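Side-chain contacts in Non-structural protein 3 (Porcine deltacoronavirus, PDB 6LN0), which probably combines a macro domain, which in relatives binds ADP-ribose, with a zinc-containing papain-like cysteine protease that cuts the viral polyprotein: residues P356-M361 / T367-Q372; S329-T332 / T337-N340; R349-I354 / A377-T382; Q270-Q275 / A419-F424; T388-K393 / C399-G404. All coordinates share one frame; numbering follows the deposited sequence.

How the contacts relate
All five contacts involve one mixed sheet of the papain-like protease part; contacts 3 and 4 pack loops on it. Contacts 1 and 2 form its zinc-bearing end, with centres about 7 Å apart: contact 1 supplies Cys360 to the zinc ion, and the strands of the two are joined by backbone bonds such as Thr370 N to Thr331 O (2.8 Å). Contact 3, about 11 Å from contact 1 between centres, meets contact 4 through Tyr351 OH and Thr420 OG1, 2.9 Å apart. Contact 5 forms the opposite edge, its centre about 11 Å from that of contact 4 and about 27 Å from that of contact 2. Contact 4 encloses the other four along the chain.

Contact 1 of 5, residues P356-M361 / T367-Q372; sequences PKVYCM and TPFTPQ. With ZN (zinc ion), chain B.
Val358 and Thr367 face each other as an antiparallel hydrogen-bonded pair, with Val358 N 3.0 Å from Thr367 O and Thr367 N 2.9 Å from Val358 O. Their side chains share one face of the hairpin, where Val358 CG2 and Thr367 CG2 meet at 4.1 Å. In Thr367 the hydroxyl is anti to the backbone N (chi1 177°), which places the methyl against the partner strand and turns OG1 onto an in-plane lone pair of Pro368 O, 2.7 Å away. The Phe369 ring crosses both Pro356 and Val358 at about a right angle: its CZ lies 4.0 Å from Pro356 CG, and its CD2 lies 4.1 Å from Val358 CG2. Val358 N approaches the edge of this ring, near its plane, while another aromatic, Phe328, meets Phe369 from outside the hairpin. Cys360, with SG anti to the backbone N (chi1 179°), sends its sulfur to the zinc ion at 2.3 Å. Cys334, Cys335 and Cys363 complete the site. Four cysteine sulfurs round one zinc imply that Cys360 probably binds as a thiolate, and the metal ties this hairpin to the preceding one, as in the zinc finger of other coronavirus papain-like proteases.

Contact 2 of 5, residues S329-T332 / T337-N340; sequences SATT and TYFN
Phe339 folds back over the strand carrying Ala330. Its chi1 of 65° sets CG between its own backbone N and carbonyl carbon, and this brings the far end of the ring to the alanine methyl, Phe339 CZ lying 3.8 Å from Ala330 CB. Thr332 reaches the same ring with its methyl, CG2 being 3.8 Å from Phe339 CE1, as the two side chains cross obliquely. The hydroxyl of Thr332 is the branch that does the polar work. With chi1 at 56°, OG1 takes the N-H of Thr337 at 3.0 Å, measured from Thr337 N, and also a weak hydrogen bond from Cys335 N. Thr332 N returns a bond to Thr337 O, again 3.0 Å long, so the pair closes the turn of a beta hairpin whose loop holds two of the zinc cysteines. Farther along, Ala330 and Phe339 form the antiparallel hydrogen-bonded pair, with Phe339 N 2.9 Å from Ala330 O and Ala330 N 3.0 Å from Phe339 O. On the other face Tyr338 extends along the hairpin. Its CB is 4.2 Å from Thr331 CG2, which comes at the ring edge, and its phenol end rests by Ser329, with Tyr338 OH 3.4 Å from Ser329 CB. The serine hydroxyl is hydrogen-bonded to Ser373 OG. Thr337 OG1 and Lys362 NZ are joined in the same way, while ND2 of Asn340 comes to Ser329 CB from another side, at about a right angle to the approach of the phenol.

Contact 3 of 5, residues R349-I354 / A377-T382; sequences REYDPI and AVAIGT
Tyr351 lays its ring flat against the backbone of Gly381. The glycine CA stands over one face, 3.9 Å from the ring centroid and 26° off the normal, a CH-pi contact displaced toward the rim. With no side chain on Gly381, the main chain comes up to the aromatic carbons: Tyr351 CD2 is 3.3 Å from Gly381 C. Two residues earlier in the strand, the methyl of Ala379, CB, lies 4.0 Å from Tyr351 CE1. A chi1 of 177°, which turns CG away from the backbone N, carries the ring out of its loop and across the strand. The opposite face is covered from within the same loop by Pro353, whose CD lies 4.2 Å above the ring centre, so that the ring is held between a proline and a glycine. Its phenol passes Ala379 O, 3.7 Å from OH, and ends in a hydrogen bond to Thr420 OG1 on the adjacent strand. Between the tyrosine and the proline, Asp352 folds the loop: its OD1 accepts from Ile354 N at 3.1 Å. Asp352 to Ile354 thus form an Asx turn, which follows the tyrosine in a loop packed against strands 376-383 and 416-423 of the protease sheet.

Contact 4 of 5, residues Q270-Q275 / A419-F424; sequences QNTAYQ and ATYHRF
Two torsions bring Thr272 and Tyr421 together: chi1 of 172° in Tyr421 swings the ring away from its backbone N and out from the strand, while chi1 of 82° in Thr272 puts CG2 beside its own N, facing that ring. The methyl sits over one face in a CH-pi contact, Thr272 CG2 lying 3.9 Å from the ring centroid and 24° off the normal, and it comes within 3.6 Å of Tyr421 CD1. The other face is taken by the tyrosine's own strand, with Arg423 N 3.7 Å above the plane. Asn271 O meets the ring obliquely, 3.6 Å from Tyr421 CD2, and the phenol of Tyr274 comes to the edge, its OH 4.1 Å from Tyr421 CE1. No hydrogen bond crosses between the segments. Thr272 OG1 is engaged within its loop, accepting from Tyr274 N at 3.3 Å as an ST turn, and also hydrogen-bonded to Phe269 O in the preceding helix. Residues 270-275 link helix 260-270 to helix 278-287, and Leu268 of the first of these also touches Tyr421. The ring therefore lies where the helical part meets strand 416-423, with Val378 of strand 376-383 packing against it from within the sheet.

Contact 5 of 5, residues T388-K393 / C399-G404; sequences TGPAIK and CWYTNG
A beta hairpin, strands 391-395 and 398-402, is built on the antiparallel hydrogen-bonded pairs Ala391 with Thr402 and Lys393 with Trp400. Each pair is closed by two N-H to O bonds, the shortest from Ala391 N to Thr402 O at 2.8 Å. Trp400 has chi1 at 68°, which leans its indole back across the hairpin beneath Lys393. There the lysine CB lies over the six-membered ring, 3.8 Å from its centroid, a CH-pi contact. The lysine chain then bends over Thr402, CG to CG2 3.9 Å, and its NZ forms a salt bridge with Glu386. On the face shared by Ile392 and Tyr401, Pro390 lies alongside the phenol ring and meets its edge, Pro390 CB being 3.4 Å from Tyr401 OH; this hydroxyl also makes a weak hydrogen bond with Asn271 OD1. At the open end, Gly404 packs closely on the facing segment, its CA 3.4 Å from Thr388 C. Strand 398-402 forms one edge of the sheet within this chain, while 391-395 bonds onward to strand 416-423. Leu268 of helix 260-270 touches both Pro390 and Ile392, and Pro313 of helix 313-322 packs on Ile392 and Cys399.

Contact 1 of 5, residues P356-M361 / T367-Q372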
# COMPACT_ATOMS: atom_id res chain seq x y z
N PRO A 356 -13.53 15.78 42.22
CA PRO A 356 -13.21 16.19 40.85
C PRO A 356 -13.32 17.69 40.65
O PRO A 356 -14.18 18.35 41.22
CB PRO A 356 -14.25 15.44 40.01
CG PRO A 356 -15.42 15.31 40.94
CD PRO A 356 -14.81 15.06 42.30
N LYS A 357 -12.44 18.23 39.81
CA LYS A 357 -12.36 19.67 39.64
C LYS A 357 -12.25 20.04 38.17
O LYS A 357 -11.83 19.25 37.33
CB LYS A 357 -11.17 20.26 40.40
CG LYS A 357 -10.96 19.68 41.81
CD LYS A 357 -10.04 20.56 42.65
CE LYS A 357 -9.50 19.82 43.88
NZ LYS A 357 -8.54 20.69 44.62
N VAL A 358 -12.63 21.28 37.86
CA VAL A 358 -12.34 21.86 36.56
C VAL A 358 -11.61 23.17 36.77
O VAL A 358 -11.59 23.74 37.87
CB VAL A 358 -13.59 22.08 35.70
CG1 VAL A 358 -14.16 20.75 35.25
CG2 VAL A 358 -14.66 22.92 36.46
N TYR A 359 -11.03 23.66 35.70
CA TYR A 359 -10.32 24.92 35.71
C TYR A 359 -11.30 26.04 35.39
O TYR A 359 -11.95 26.03 34.33
CB TYR A 359 -9.18 24.92 34.70
CG TYR A 359 -8.43 26.22 34.68
CD1 TYR A 359 -7.62 26.58 35.74
CD2 TYR A 359 -8.55 27.09 33.62
CE1 TYR A 359 -6.94 27.77 35.74
CE2 TYR A 359 -7.86 28.28 33.60
CZ TYR A 359 -7.05 28.61 34.66
OH TYR A 359 -6.36 29.81 34.67
N CYS A 360 -11.40 27.02 36.28
CA CYS A 360 -12.18 28.21 36.01
C CYS A 360 -11.27 29.28 35.44
O CYS A 360 -10.35 29.75 36.12
CB CYS A 360 -12.86 28.73 37.28
SG CYS A 360 -13.81 30.25 36.93
N MET A 361 -11.53 29.69 34.20
CA MET A 361 -10.72 30.73 33.59
C MET A 361 -10.95 32.08 34.25
O MET A 361 -10.02 32.88 34.37
CB MET A 361 -11.00 30.82 32.08
CG MET A 361 -12.44 30.63 31.69
SD MET A 361 -12.65 30.01 29.97
CE MET A 361 -11.49 28.65 29.89
N THR A 367 -11.42 24.34 40.66
CA THR A 367 -12.60 24.44 41.50
C THR A 367 -13.43 23.16 41.48
O THR A 367 -13.49 22.49 40.44
CB THR A 367 -13.49 25.59 41.05
OG1 THR A 367 -14.66 25.62 41.86
CG2 THR A 367 -13.92 25.40 39.59
N PRO A 368 -14.07 22.81 42.58
CA PRO A 368 -15.14 21.80 42.51
C PRO A 368 -16.37 22.36 41.82
O PRO A 368 -16.43 23.56 41.50
CB PRO A 368 -15.41 21.47 43.99
CG PRO A 368 -14.22 21.97 44.72
CD PRO A 368 -13.77 23.18 43.98
N PHE A 369 -17.38 21.52 41.61
CA PHE A 369 -18.50 21.95 40.78
C PHE A 369 -19.75 21.17 41.15
O PHE A 369 -19.69 20.09 41.74
CB PHE A 369 -18.17 21.77 39.29
CG PHE A 369 -17.76 20.37 38.92
CD1 PHE A 369 -18.72 19.39 38.64
CD2 PHE A 369 -16.43 20.03 38.80
CE1 PHE A 369 -18.34 18.10 38.27
CE2 PHE A 369 -16.04 18.74 38.43
CZ PHE A 369 -17.00 17.78 38.15
N THR A 370 -20.90 21.71 40.77
CA THR A 370 -22.16 21.06 41.11
C THR A 370 -22.85 20.62 39.84
O THR A 370 -23.25 21.47 39.02
CB THR A 370 -23.05 22.00 41.92
OG1 THR A 370 -22.37 22.38 43.14
CG2 THR A 370 -24.35 21.31 42.25
N PRO A 371 -22.99 19.31 39.61
CA PRO A 371 -23.52 18.83 38.32
C PRO A 371 -24.99 19.16 38.15
O PRO A 371 -25.78 19.02 39.08
CB PRO A 371 -23.33 17.31 38.41
CG PRO A 371 -22.38 17.08 39.54
CD PRO A 371 -22.45 18.25 40.46
N GLN A 372 -25.36 19.57 36.94
CA GLN A 372 -26.77 19.78 36.60
C GLN A 372 -27.33 18.73 35.65
O GLN A 372 -28.55 18.69 35.48
CB GLN A 372 -26.99 21.15 35.95
CG GLN A 372 -26.27 22.26 36.65
CD GLN A 372 -26.87 22.55 38.02
OE1 GLN A 372 -28.10 22.66 38.17
NE2 GLN A 372 -26.01 22.69 39.04
ZN ZN B . -14.74 30.73 39.02

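Contact 2 of 5, residues S329-T332 / T337-N340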
# COMPACT_ATOMS: atom_id res chain seq x y z
N SER A 329 -23.10 18.87 32.33
CA SER A 329 -23.10 20.30 32.60
C SER A 329 -23.09 20.52 34.12
O SER A 329 -23.57 19.68 34.88
CB SER A 329 -24.33 20.96 31.97
OG SER A 329 -25.49 20.62 32.71
N ALA A 330 -22.55 21.67 34.54
CA ALA A 330 -22.42 21.98 35.97
C ALA A 330 -22.16 23.47 36.19
O ALA A 330 -22.00 24.24 35.24
CB ALA A 330 -21.29 21.15 36.60
N THR A 331 -22.13 23.87 37.46
CA THR A 331 -21.75 25.22 37.86
C THR A 331 -20.52 25.16 38.76
O THR A 331 -20.35 24.22 39.56
CB THR A 331 -22.89 25.95 38.61
OG1 THR A 331 -23.47 25.07 39.58
CG2 THR A 331 -23.99 26.41 37.64
N THR A 332 -19.67 26.17 38.65
CA THR A 332 -18.47 26.16 39.46
C THR A 332 -18.79 26.53 40.91
O THR A 332 -19.78 27.21 41.20
CB THR A 332 -17.42 27.11 38.88
OG1 THR A 332 -17.96 28.43 38.75
CG2 THR A 332 -16.96 26.64 37.50
N THR A 337 -20.46 29.78 37.65
CA THR A 337 -20.55 29.84 36.20
C THR A 337 -21.03 28.49 35.67
O THR A 337 -20.59 27.44 36.15
CB THR A 337 -19.21 30.22 35.61
OG1 THR A 337 -18.91 31.57 36.01
CG2 THR A 337 -19.21 30.13 34.07
N TYR A 338 -22.00 28.52 34.77
CA TYR A 338 -22.46 27.30 34.10
C TYR A 338 -21.52 26.93 32.96
O TYR A 338 -21.02 27.80 32.25
CB TYR A 338 -23.86 27.52 33.54
CG TYR A 338 -24.52 26.37 32.83
CD1 TYR A 338 -25.20 25.39 33.54
CD2 TYR A 338 -24.55 26.32 31.44
CE1 TYR A 338 -25.86 24.34 32.87
CE2 TYR A 338 -25.20 25.28 30.77
CZ TYR A 338 -25.86 24.30 31.48
OH TYR A 338 -26.52 23.29 30.80
N PHE A 339 -21.29 25.62 32.79
CA PHE A 339 -20.45 25.13 31.70
C PHE A 339 -20.84 23.71 31.33
O PHE A 339 -21.50 23.01 32.09
CB PHE A 339 -18.96 25.15 32.06
CG PHE A 339 -18.60 24.21 33.18
CD1 PHE A 339 -18.79 24.59 34.51
CD2 PHE A 339 -18.13 22.94 32.91
CE1 PHE A 339 -18.47 23.73 35.55
CE2 PHE A 339 -17.82 22.07 33.96
CZ PHE A 339 -17.99 22.47 35.28
N ASN A 340 -20.37 23.28 30.16
CA ASN A 340 -20.61 21.94 29.67
C ASN A 340 -19.25 21.28 29.46
O ASN A 340 -18.25 21.96 29.21
CB ASN A 340 -21.42 21.97 28.34
CG ASN A 340 -21.99 20.61 27.96
OD1 ASN A 340 -21.34 19.81 27.24
ND2 ASN A 340 -23.20 20.32 28.43

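Contact 3 of 5, residues R349-I354 / A377-T382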
# COMPACT_ATOMS: atom_id res chain seq x y z
N ARG A 349 -3.71 20.14 37.78
CA ARG A 349 -3.16 20.57 39.05
C ARG A 349 -4.26 20.49 40.09
O ARG A 349 -5.44 20.72 39.78
CB ARG A 349 -2.63 22.00 38.99
CG ARG A 349 -1.90 22.40 40.22
CD ARG A 349 -1.29 23.75 40.05
NE ARG A 349 -0.76 24.23 41.31
CZ ARG A 349 -0.35 25.48 41.52
NH1 ARG A 349 -0.39 26.38 40.54
NH2 ARG A 349 0.11 25.83 42.72
N GLU A 350 -3.87 20.17 41.32
CA GLU A 350 -4.80 20.00 42.43
C GLU A 350 -5.65 18.76 42.26
O GLU A 350 -6.80 18.73 42.72
CB GLU A 350 -5.70 21.22 42.63
CG GLU A 350 -4.98 22.56 42.59
CD GLU A 350 -4.13 22.81 43.82
OE1 GLU A 350 -3.55 23.92 43.94
OE2 GLU A 350 -4.06 21.89 44.68
N TYR A 351 -5.12 17.75 41.59
CA TYR A 351 -5.88 16.53 41.36
C TYR A 351 -6.18 15.87 42.69
O TYR A 351 -5.27 15.56 43.46
CB TYR A 351 -5.11 15.55 40.48
CG TYR A 351 -5.85 14.25 40.31
CD1 TYR A 351 -7.21 14.26 40.03
CD2 TYR A 351 -5.21 13.02 40.42
CE1 TYR A 351 -7.92 13.11 39.87
CE2 TYR A 351 -5.93 11.83 40.24
CZ TYR A 351 -7.29 11.89 39.97
OH TYR A 351 -8.05 10.75 39.78
N ASP A 352 -7.46 15.62 42.93
CA ASP A 352 -7.94 15.06 44.19
C ASP A 352 -8.79 13.84 43.88
O ASP A 352 -9.92 13.99 43.39
CB ASP A 352 -8.73 16.11 44.96
CG ASP A 352 -9.08 15.66 46.37
OD1 ASP A 352 -9.26 14.44 46.58
OD2 ASP A 352 -9.20 16.54 47.26
N PRO A 353 -8.31 12.62 44.16
CA PRO A 353 -9.07 11.43 43.76
C PRO A 353 -10.46 11.31 44.37
O PRO A 353 -11.20 10.42 43.95
CB PRO A 353 -8.17 10.26 44.21
CG PRO A 353 -6.92 10.87 44.75
CD PRO A 353 -6.89 12.32 44.39
N ILE A 354 -10.86 12.15 45.33
CA ILE A 354 -12.22 12.09 45.84
C ILE A 354 -13.01 13.36 45.62
O ILE A 354 -14.16 13.48 46.02
CB ILE A 354 -12.26 11.69 47.33
CG1 ILE A 354 -11.58 12.74 48.18
CG2 ILE A 354 -11.65 10.30 47.55
CD1 ILE A 354 -11.82 12.53 49.65
N ALA A 377 -18.45 11.61 35.77
CA ALA A 377 -17.30 12.15 35.06
C ALA A 377 -16.06 11.37 35.46
O ALA A 377 -15.92 10.96 36.61
CB ALA A 377 -17.12 13.64 35.37
N VAL A 378 -15.17 11.15 34.48
CA VAL A 378 -13.85 10.58 34.72
C VAL A 378 -12.86 11.72 34.84
O VAL A 378 -12.88 12.65 34.02
CB VAL A 378 -13.42 9.62 33.59
CG1 VAL A 378 -11.93 9.30 33.71
CG2 VAL A 378 -14.25 8.36 33.62
N ALA A 379 -11.98 11.66 35.83
CA ALA A 379 -10.94 12.65 36.01
C ALA A 379 -9.59 11.97 35.91
O ALA A 379 -9.44 10.83 36.36
CB ALA A 379 -11.07 13.36 37.37
N ILE A 380 -8.62 12.64 35.30
CA ILE A 380 -7.28 12.09 35.18
C ILE A 380 -6.31 13.10 35.74
O ILE A 380 -6.48 14.31 35.59
CB ILE A 380 -6.88 11.69 33.74
CG1 ILE A 380 -7.10 12.81 32.74
CG2 ILE A 380 -7.58 10.40 33.30
CD1 ILE A 380 -6.38 12.55 31.39
N GLY A 381 -5.29 12.57 36.40
CA GLY A 381 -4.23 13.35 37.02
C GLY A 381 -3.34 12.37 37.74
O GLY A 381 -3.49 11.16 37.57
N THR A 382 -2.44 12.87 38.57
CA THR A 382 -1.70 11.97 39.45
C THR A 382 -1.66 12.50 40.87
O THR A 382 -1.23 13.64 41.09
CB THR A 382 -0.28 11.76 38.96
OG1 THR A 382 -0.33 11.43 37.58
CG2 THR A 382 0.36 10.61 39.75

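Contact 4 of 5, residues Q270-Q275 / A419-F424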
# COMPACT_ATOMS: atom_id res chain seq x y z
N GLN A 270 -15.72 -0.06 32.15
CA GLN A 270 -16.84 -0.93 32.46
C GLN A 270 -17.58 -0.50 33.72
O GLN A 270 -18.77 -0.81 33.86
CB GLN A 270 -16.35 -2.38 32.60
CG GLN A 270 -15.97 -3.03 31.27
CD GLN A 270 -15.58 -4.48 31.41
OE1 GLN A 270 -16.43 -5.37 31.36
NE2 GLN A 270 -14.28 -4.73 31.61
N ASN A 271 -16.92 0.22 34.64
CA ASN A 271 -17.58 0.71 35.84
C ASN A 271 -18.10 2.12 35.71
O ASN A 271 -18.36 2.77 36.73
CB ASN A 271 -16.64 0.61 37.05
CG ASN A 271 -16.60 -0.79 37.63
OD1 ASN A 271 -15.61 -1.51 37.49
ND2 ASN A 271 -17.71 -1.21 38.25
N THR A 272 -18.24 2.63 34.49
CA THR A 272 -18.98 3.86 34.25
C THR A 272 -20.29 3.54 33.56
O THR A 272 -20.63 2.38 33.32
CB THR A 272 -18.18 4.85 33.41
OG1 THR A 272 -18.34 4.47 32.04
CG2 THR A 272 -16.72 4.80 33.76
N ALA A 273 -21.04 4.58 33.23
CA ALA A 273 -22.36 4.41 32.65
C ALA A 273 -22.39 4.81 31.18
O ALA A 273 -23.48 4.95 30.62
CB ALA A 273 -23.38 5.21 33.44
N TYR A 274 -21.23 5.00 30.56
CA TYR A 274 -21.15 5.55 29.22
C TYR A 274 -21.51 4.49 28.18
O TYR A 274 -21.40 3.29 28.43
CB TYR A 274 -19.74 6.08 28.95
CG TYR A 274 -19.27 7.17 29.88
CD1 TYR A 274 -20.11 8.22 30.25
CD2 TYR A 274 -17.97 7.17 30.38
CE1 TYR A 274 -19.67 9.21 31.10
CE2 TYR A 274 -17.52 8.15 31.23
CZ TYR A 274 -18.37 9.18 31.59
OH TYR A 274 -17.92 10.18 32.44
N GLN A 275 -21.94 4.95 27.00
CA GLN A 275 -22.24 4.07 25.88
C GLN A 275 -21.46 4.51 24.65
O GLN A 275 -21.60 5.64 24.19
CB GLN A 275 -23.75 4.05 25.57
CG GLN A 275 -24.02 3.39 24.21
CD GLN A 275 -25.47 3.05 23.96
OE1 GLN A 275 -26.38 3.71 24.46
NE2 GLN A 275 -25.70 2.00 23.17
N ALA A 419 -6.47 7.75 37.44
CA ALA A 419 -7.78 8.08 36.91
C ALA A 419 -8.81 7.62 37.92
O ALA A 419 -8.62 6.60 38.58
CB ALA A 419 -8.02 7.40 35.55
N THR A 420 -9.91 8.38 38.04
CA THR A 420 -11.02 8.06 38.92
C THR A 420 -12.32 8.34 38.20
O THR A 420 -12.40 9.26 37.37
CB THR A 420 -10.99 8.88 40.23
OG1 THR A 420 -10.87 10.27 39.91
CG2 THR A 420 -9.82 8.47 41.12
N TYR A 421 -13.34 7.55 38.50
CA TYR A 421 -14.69 7.79 38.00
C TYR A 421 -15.59 8.25 39.15
O TYR A 421 -15.65 7.60 40.19
CB TYR A 421 -15.29 6.54 37.36
CG TYR A 421 -16.74 6.74 37.03
CD1 TYR A 421 -17.12 7.60 36.00
CD2 TYR A 421 -17.73 6.12 37.78
CE1 TYR A 421 -18.46 7.83 35.71
CE2 TYR A 421 -19.07 6.34 37.48
CZ TYR A 421 -19.42 7.20 36.43
OH TYR A 421 -20.73 7.43 36.11
N HIS A 422 -16.29 9.36 38.94
CA HIS A 422 -17.14 9.98 39.94
C HIS A 422 -18.58 9.94 39.43
O HIS A 422 -18.95 10.73 38.56
CB HIS A 422 -16.70 11.40 40.21
CG HIS A 422 -15.23 11.56 40.46
ND1 HIS A 422 -14.68 11.65 41.73
CD2 HIS A 422 -14.19 11.67 39.59
CE1 HIS A 422 -13.37 11.81 41.63
NE2 HIS A 422 -13.05 11.83 40.35
N ARG A 423 -19.39 9.04 39.96
CA ARG A 423 -20.81 9.08 39.64
C ARG A 423 -21.46 10.28 40.32
O ARG A 423 -20.97 10.79 41.33
CB ARG A 423 -21.51 7.80 40.08
CG ARG A 423 -21.67 7.69 41.59
CD ARG A 423 -23.03 7.12 41.95
NE ARG A 423 -23.42 6.07 41.01
CZ ARG A 423 -23.34 4.77 41.28
NH1 ARG A 423 -22.88 4.37 42.47
NH2 ARG A 423 -23.71 3.87 40.37
N PHE A 424 -22.58 10.73 39.77
CA PHE A 424 -23.30 11.90 40.26
C PHE A 424 -24.54 11.45 41.02
O PHE A 424 -25.60 11.24 40.43
CB PHE A 424 -23.67 12.82 39.09
CG PHE A 424 -22.50 13.46 38.42
CD1 PHE A 424 -21.29 13.57 39.08
CD2 PHE A 424 -22.61 13.97 37.14
CE1 PHE A 424 -20.19 14.16 38.46
CE2 PHE A 424 -21.51 14.56 36.51
CZ PHE A 424 -20.31 14.66 37.17

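Contact 5 of 5, residues T388-K393 / C399-G404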
# COMPACT_ATOMS: atom_id res chain seq x y z
N THR A 388 -11.81 6.43 46.73
CA THR A 388 -12.94 5.77 47.37
C THR A 388 -13.98 5.28 46.37
O THR A 388 -15.10 4.92 46.77
CB THR A 388 -13.62 6.70 48.38
OG1 THR A 388 -14.33 7.72 47.67
CG2 THR A 388 -12.58 7.36 49.29
N GLY A 389 -13.66 5.27 45.08
CA GLY A 389 -14.51 4.71 44.06
C GLY A 389 -13.67 4.09 42.96
O GLY A 389 -12.45 3.98 43.11
N PRO A 390 -14.28 3.69 41.85
CA PRO A 390 -13.52 3.08 40.75
C PRO A 390 -12.36 3.96 40.30
O PRO A 390 -12.54 5.14 40.01
CB PRO A 390 -14.55 2.92 39.63
CG PRO A 390 -15.88 2.97 40.30
CD PRO A 390 -15.72 3.80 41.55
N ALA A 391 -11.16 3.38 40.26
CA ALA A 391 -9.97 4.16 39.98
C ALA A 391 -8.96 3.29 39.23
O ALA A 391 -9.18 2.10 38.98
CB ALA A 391 -9.35 4.71 41.26
N ILE A 392 -7.85 3.92 38.86
CA ILE A 392 -6.71 3.22 38.28
C ILE A 392 -5.47 3.63 39.05
O ILE A 392 -5.26 4.82 39.31
CB ILE A 392 -6.56 3.53 36.77
CG1 ILE A 392 -7.75 2.94 35.98
CG2 ILE A 392 -5.27 2.96 36.27
CD1 ILE A 392 -7.69 3.15 34.45
N LYS A 393 -4.68 2.65 39.45
CA LYS A 393 -3.43 2.92 40.13
C LYS A 393 -2.27 2.45 39.25
O LYS A 393 -2.38 1.47 38.50
CB LYS A 393 -3.37 2.24 41.51
CG LYS A 393 -4.35 2.78 42.55
CD LYS A 393 -3.78 2.72 43.95
CE LYS A 393 -4.76 2.11 44.96
NZ LYS A 393 -4.05 1.53 46.17
N CYS A 399 -0.07 -1.26 36.20
CA CYS A 399 -1.25 -0.46 36.46
C CYS A 399 -2.45 -1.38 36.51
O CYS A 399 -2.46 -2.43 35.85
CB CYS A 399 -1.44 0.65 35.40
SG CYS A 399 -1.79 0.10 33.76
N TRP A 400 -3.46 -0.99 37.28
CA TRP A 400 -4.51 -1.95 37.55
C TRP A 400 -5.75 -1.20 37.99
O TRP A 400 -5.66 -0.11 38.57
CB TRP A 400 -4.09 -2.96 38.63
CG TRP A 400 -3.93 -2.35 40.00
CD1 TRP A 400 -4.91 -2.18 40.92
CD2 TRP A 400 -2.73 -1.82 40.58
NE1 TRP A 400 -4.41 -1.58 42.05
CE2 TRP A 400 -3.07 -1.35 41.87
CE3 TRP A 400 -1.40 -1.70 40.15
CZ2 TRP A 400 -2.13 -0.78 42.73
CZ3 TRP A 400 -0.47 -1.12 41.01
CH2 TRP A 400 -0.84 -0.67 42.29
N TYR A 401 -6.90 -1.80 37.71
CA TYR A 401 -8.16 -1.23 38.17
C TYR A 401 -8.41 -1.61 39.63
O TYR A 401 -8.11 -2.73 40.06
CB TYR A 401 -9.31 -1.73 37.31
CG TYR A 401 -10.66 -1.38 37.88
CD1 TYR A 401 -11.00 -0.07 38.17
CD2 TYR A 401 -11.60 -2.37 38.14
CE1 TYR A 401 -12.23 0.25 38.70
CE2 TYR A 401 -12.84 -2.06 38.66
CZ TYR A 401 -13.15 -0.74 38.94
OH TYR A 401 -14.38 -0.43 39.47
N THR A 402 -8.94 -0.67 40.39
CA THR A 402 -9.39 -0.95 41.74
C THR A 402 -10.69 -0.20 41.97
O THR A 402 -10.76 1.00 41.74
CB THR A 402 -8.33 -0.53 42.77
OG1 THR A 402 -8.91 -0.54 44.08
CG2 THR A 402 -7.78 0.86 42.48
N ASN A 403 -11.73 -0.93 42.36
CA ASN A 403 -12.89 -0.29 42.93
C ASN A 403 -12.49 0.32 44.27
O ASN A 403 -11.45 -0.02 44.85
CB ASN A 403 -14.03 -1.29 43.08
CG ASN A 403 -15.39 -0.66 42.90
OD1 ASN A 403 -15.74 0.31 43.58
ND2 ASN A 403 -16.17 -1.21 41.96
N GLY A 404 -13.30 1.22 44.78
CA GLY A 404 -12.83 2.09 45.86
C GLY A 404 -12.32 1.38 47.11
O GLY A 404 -11.56 1.97 47.89